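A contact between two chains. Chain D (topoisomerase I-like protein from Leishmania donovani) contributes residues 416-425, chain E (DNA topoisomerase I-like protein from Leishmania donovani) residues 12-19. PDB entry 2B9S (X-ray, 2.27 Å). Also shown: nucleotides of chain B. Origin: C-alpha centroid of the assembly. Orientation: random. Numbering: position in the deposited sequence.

Chain D, residues 416-425: FNKANTEVAI
Chain E, residues 12-19: AVSLGTSK

Small residues let two backbones approach closely, and the contact between these two chains of a Leishmania topoisomerase I-like enzyme illustrates the principle. Chain D supplies an unbroken α-helix that extends beyond residues 416-425 in both directions, with phi near -65° and psi near -40°. Its i to i+4 hydrogen bonds run from N420(D) N to F416(D) O at 2.8 Å through I425(D) N to T421(D) O at 3.0 Å; the bond from V423(D) N to A419(D) O, at 3.5 Å, is weak. Chain E leaves a strand at A12(E) and V13(E) (phi/psi -109/160° and -63/139°), passes through S14(E) at -117/121° and L15(E) at -94/-18°, and continues into a helix that includes G16(E) to K19(E) and runs onward. The register is set by A424(D) and L15(E), whose CA atoms lie 5.6 Å apart. About 420 Å² is buried, both sides summed.

Along chain D, F416(D) adopts chi1 t with chi2 at -92° and remains outside contact distance. N417(D), also t, has its CA-to-CB bond sideways, yet its amide end comes nearer chain E: OD1 lies 3.3 Å from L15(E) CD2, a polar atom resting on a methyl rather than finding a partner there. K418(D) points away and A419(D) is out of reach.

One turn after F416(D), N420(D) points toward chain E with chi1 t at -161° and chi2 near -6°. Its OD1 receives a weak hydrogen bond from S18(E) OG at 3.2 Å. S18(E) takes the p rotamer, and its OG is also 3.2 Å from L15(E) O, so the preference of the hydroxyl proton remains open. The same asparagine flanks the leucine, with ND2 3.7 Å from L15(E) CB.

T421(D) uses chi1 m to turn its hydroxyl back onto its own helix, where OG1 donates to N417(D) O at 2.7 Å. With that polar demand met internally, OG1 can lie against a methyl, 3.6 Å from L15(E) CD1. The leucine itself has chi1 at -89° and chi2 at 56°, and loses more area to the contact than any other residue of the two stretches.

E422(D) points away, whereas V423(D), in rotamer t, points toward chain E and sets CG1 3.6 Å from S18(E) CB. Next, A424(D) brings the chains together: its CB is 3.2 Å from S14(E) O, 3.5 Å from V13(E) CG1 and 4.3 Å from L15(E) CD1. A single methyl thus meets a carbonyl and two apolar side chains. V13(E) is t and directed toward the helix; its other methyl, CG2, lies 4.1 Å from CG1 of I425(D), which is m,t and sideways, extending the apolar contact.

G16(E) and T17(E) make no contact with this stretch of the chain D helix. T17(E), with chi1 at -40°, instead donates from OG1 to OP2 of DG2 in chain B at 2.7 Å, so the short chain E segment that packs on the helix also binds a DNA phosphate.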

# COMPACT_ATOMS: atom_id res chain seq x y z
N PHE D 416 1.44 -15.51 21.53
CA PHE D 416 1.81 -14.39 20.68
C PHE D 416 0.79 -14.20 19.54
O PHE D 416 0.27 -13.10 19.35
CB PHE D 416 3.21 -14.57 20.11
CG PHE D 416 3.67 -13.41 19.30
CD1 PHE D 416 3.46 -13.38 17.93
CD2 PHE D 416 4.26 -12.32 19.92
CE1 PHE D 416 3.85 -12.29 17.18
CE2 PHE D 416 4.66 -11.22 19.18
CZ PHE D 416 4.46 -11.21 17.81
N ASN D 417 0.53 -15.27 18.79
CA ASN D 417 -0.47 -15.27 17.71
C ASN D 417 -1.78 -14.62 18.14
O ASN D 417 -2.37 -13.86 17.35
CB ASN D 417 -0.70 -16.71 17.19
CG ASN D 417 -1.86 -16.80 16.17
OD1 ASN D 417 -1.62 -16.82 14.96
ND2 ASN D 417 -3.10 -16.87 16.66
N LYS D 418 -2.22 -14.89 19.38
CA LYS D 418 -3.47 -14.36 19.93
C LYS D 418 -3.41 -12.86 20.26
O LYS D 418 -4.39 -12.13 20.09
CB LYS D 418 -3.93 -15.18 21.16
N ALA D 419 -2.25 -12.42 20.74
CA ALA D 419 -2.02 -10.99 21.01
C ALA D 419 -1.85 -10.20 19.69
O ALA D 419 -2.23 -9.03 19.62
CB ALA D 419 -0.82 -10.81 21.91
N ASN D 420 -1.25 -10.84 18.69
CA ASN D 420 -1.15 -10.31 17.33
C ASN D 420 -2.52 -10.19 16.65
O ASN D 420 -2.78 -9.20 15.96
CB ASN D 420 -0.22 -11.20 16.48
CG ASN D 420 0.30 -10.50 15.24
OD1 ASN D 420 -0.08 -9.37 14.92
ND2 ASN D 420 1.18 -11.18 14.53
N THR D 421 -3.35 -11.23 16.84
CA THR D 421 -4.74 -11.31 16.33
C THR D 421 -5.58 -10.17 16.89
O THR D 421 -6.38 -9.58 16.18
CB THR D 421 -5.40 -12.69 16.67
OG1 THR D 421 -4.69 -13.75 16.02
CG2 THR D 421 -6.89 -12.77 16.23
N GLU D 422 -5.40 -9.83 18.17
CA GLU D 422 -6.15 -8.71 18.73
C GLU D 422 -5.80 -7.37 18.05
O GLU D 422 -6.68 -6.54 17.79
CB GLU D 422 -5.96 -8.61 20.24
CG GLU D 422 -7.11 -7.87 20.93
CD GLU D 422 -6.68 -7.10 22.18
OE1 GLU D 422 -5.47 -7.13 22.53
OE2 GLU D 422 -7.54 -6.46 22.82
N VAL D 423 -4.50 -7.18 17.78
CA VAL D 423 -3.98 -6.04 17.02
C VAL D 423 -4.57 -5.98 15.59
O VAL D 423 -5.03 -4.93 15.16
CB VAL D 423 -2.42 -6.08 16.96
CG1 VAL D 423 -1.85 -4.90 16.14
CG2 VAL D 423 -1.82 -6.10 18.38
N ALA D 424 -4.58 -7.12 14.89
CA ALA D 424 -5.10 -7.21 13.54
C ALA D 424 -6.61 -6.94 13.44
O ALA D 424 -7.07 -6.35 12.45
CB ALA D 424 -4.75 -8.57 12.94
N ILE D 425 -7.37 -7.37 14.45
CA ILE D 425 -8.82 -7.10 14.53
C ILE D 425 -9.12 -5.61 14.70
O ILE D 425 -9.98 -5.06 14.00
CB ILE D 425 -9.51 -7.94 15.64
CG1 ILE D 425 -9.79 -9.35 15.12
CG2 ILE D 425 -10.82 -7.28 16.14
CD1 ILE D 425 -10.03 -10.39 16.20
N ALA E 12 -10.41 -13.89 6.20
CA ALA E 12 -9.83 -14.18 7.50
C ALA E 12 -9.02 -12.98 8.01
O ALA E 12 -8.64 -12.11 7.23
CB ALA E 12 -8.94 -15.42 7.41
N VAL E 13 -8.79 -12.94 9.31
CA VAL E 13 -7.91 -11.97 9.96
C VAL E 13 -6.47 -12.16 9.43
O VAL E 13 -5.99 -13.29 9.24
CB VAL E 13 -7.96 -12.12 11.53
CG1 VAL E 13 -7.13 -11.05 12.25
CG2 VAL E 13 -9.39 -12.07 12.02
N SER E 14 -5.80 -11.03 9.18
CA SER E 14 -4.48 -11.04 8.59
C SER E 14 -3.51 -10.43 9.59
O SER E 14 -3.67 -9.28 10.02
CB SER E 14 -4.50 -10.25 7.28
OG SER E 14 -3.34 -10.46 6.50
N LEU E 15 -2.51 -11.21 9.97
CA LEU E 15 -1.62 -10.83 11.06
C LEU E 15 -0.35 -10.10 10.58
O LEU E 15 0.31 -9.39 11.37
CB LEU E 15 -1.27 -12.06 11.91
CG LEU E 15 -2.13 -12.48 13.12
CD1 LEU E 15 -3.61 -12.71 12.79
CD2 LEU E 15 -1.51 -13.75 13.71
N GLY E 16 -0.05 -10.25 9.29
CA GLY E 16 1.17 -9.70 8.68
C GLY E 16 1.28 -8.18 8.69
O GLY E 16 2.28 -7.62 9.14
N THR E 17 0.24 -7.52 8.19
CA THR E 17 0.23 -6.07 8.03
C THR E 17 0.61 -5.31 9.30
O THR E 17 1.40 -4.37 9.24
CB THR E 17 -1.14 -5.61 7.51
OG1 THR E 17 -1.57 -6.56 6.53
CG2 THR E 17 -1.10 -4.20 6.86
N SER E 18 0.05 -5.70 10.45
CA SER E 18 0.36 -5.04 11.71
C SER E 18 1.81 -5.27 12.16
O SER E 18 2.46 -4.36 12.64
CB SER E 18 -0.63 -5.42 12.82
OG SER E 18 -0.60 -6.82 13.06
N LYS E 19 2.32 -6.49 11.99
CA LYS E 19 3.70 -6.77 12.37
C LYS E 19 4.68 -6.01 11.46
O LYS E 19 5.68 -5.48 11.94
CB LYS E 19 3.98 -8.29 12.37
P DG B 2 -5.15 -5.67 4.53
OP1 DG B 2 -6.42 -5.77 5.26
OP2 DG B 2 -3.87 -6.15 5.13
O5' DG B 2 -5.28 -6.36 3.09
C5' DG B 2 -6.33 -6.06 2.23
C4' DG B 2 -6.14 -6.77 0.91
O4' DG B 2 -4.87 -6.42 0.33
C3' DG B 2 -6.16 -8.29 0.93
O3' DG B 2 -6.78 -8.67 -0.28
C2' DG B 2 -4.67 -8.68 0.92
C1' DG B 2 -4.10 -7.58 0.06
N9 DG B 2 -2.71 -7.29 0.39
C8 DG B 2 -2.17 -7.17 1.66
N7 DG B 2 -0.89 -6.90 1.64
C5 DG B 2 -0.59 -6.83 0.27
C6 DG B 2 0.63 -6.59 -0.36
O6 DG B 2 1.71 -6.36 0.19
N1 DG B 2 0.54 -6.61 -1.75
C2 DG B 2 -0.62 -6.83 -2.45
N2 DG B 2 -0.52 -6.81 -3.78
N3 DG B 2 -1.79 -7.07 -1.88
C4 DG B 2 -1.69 -7.05 -0.51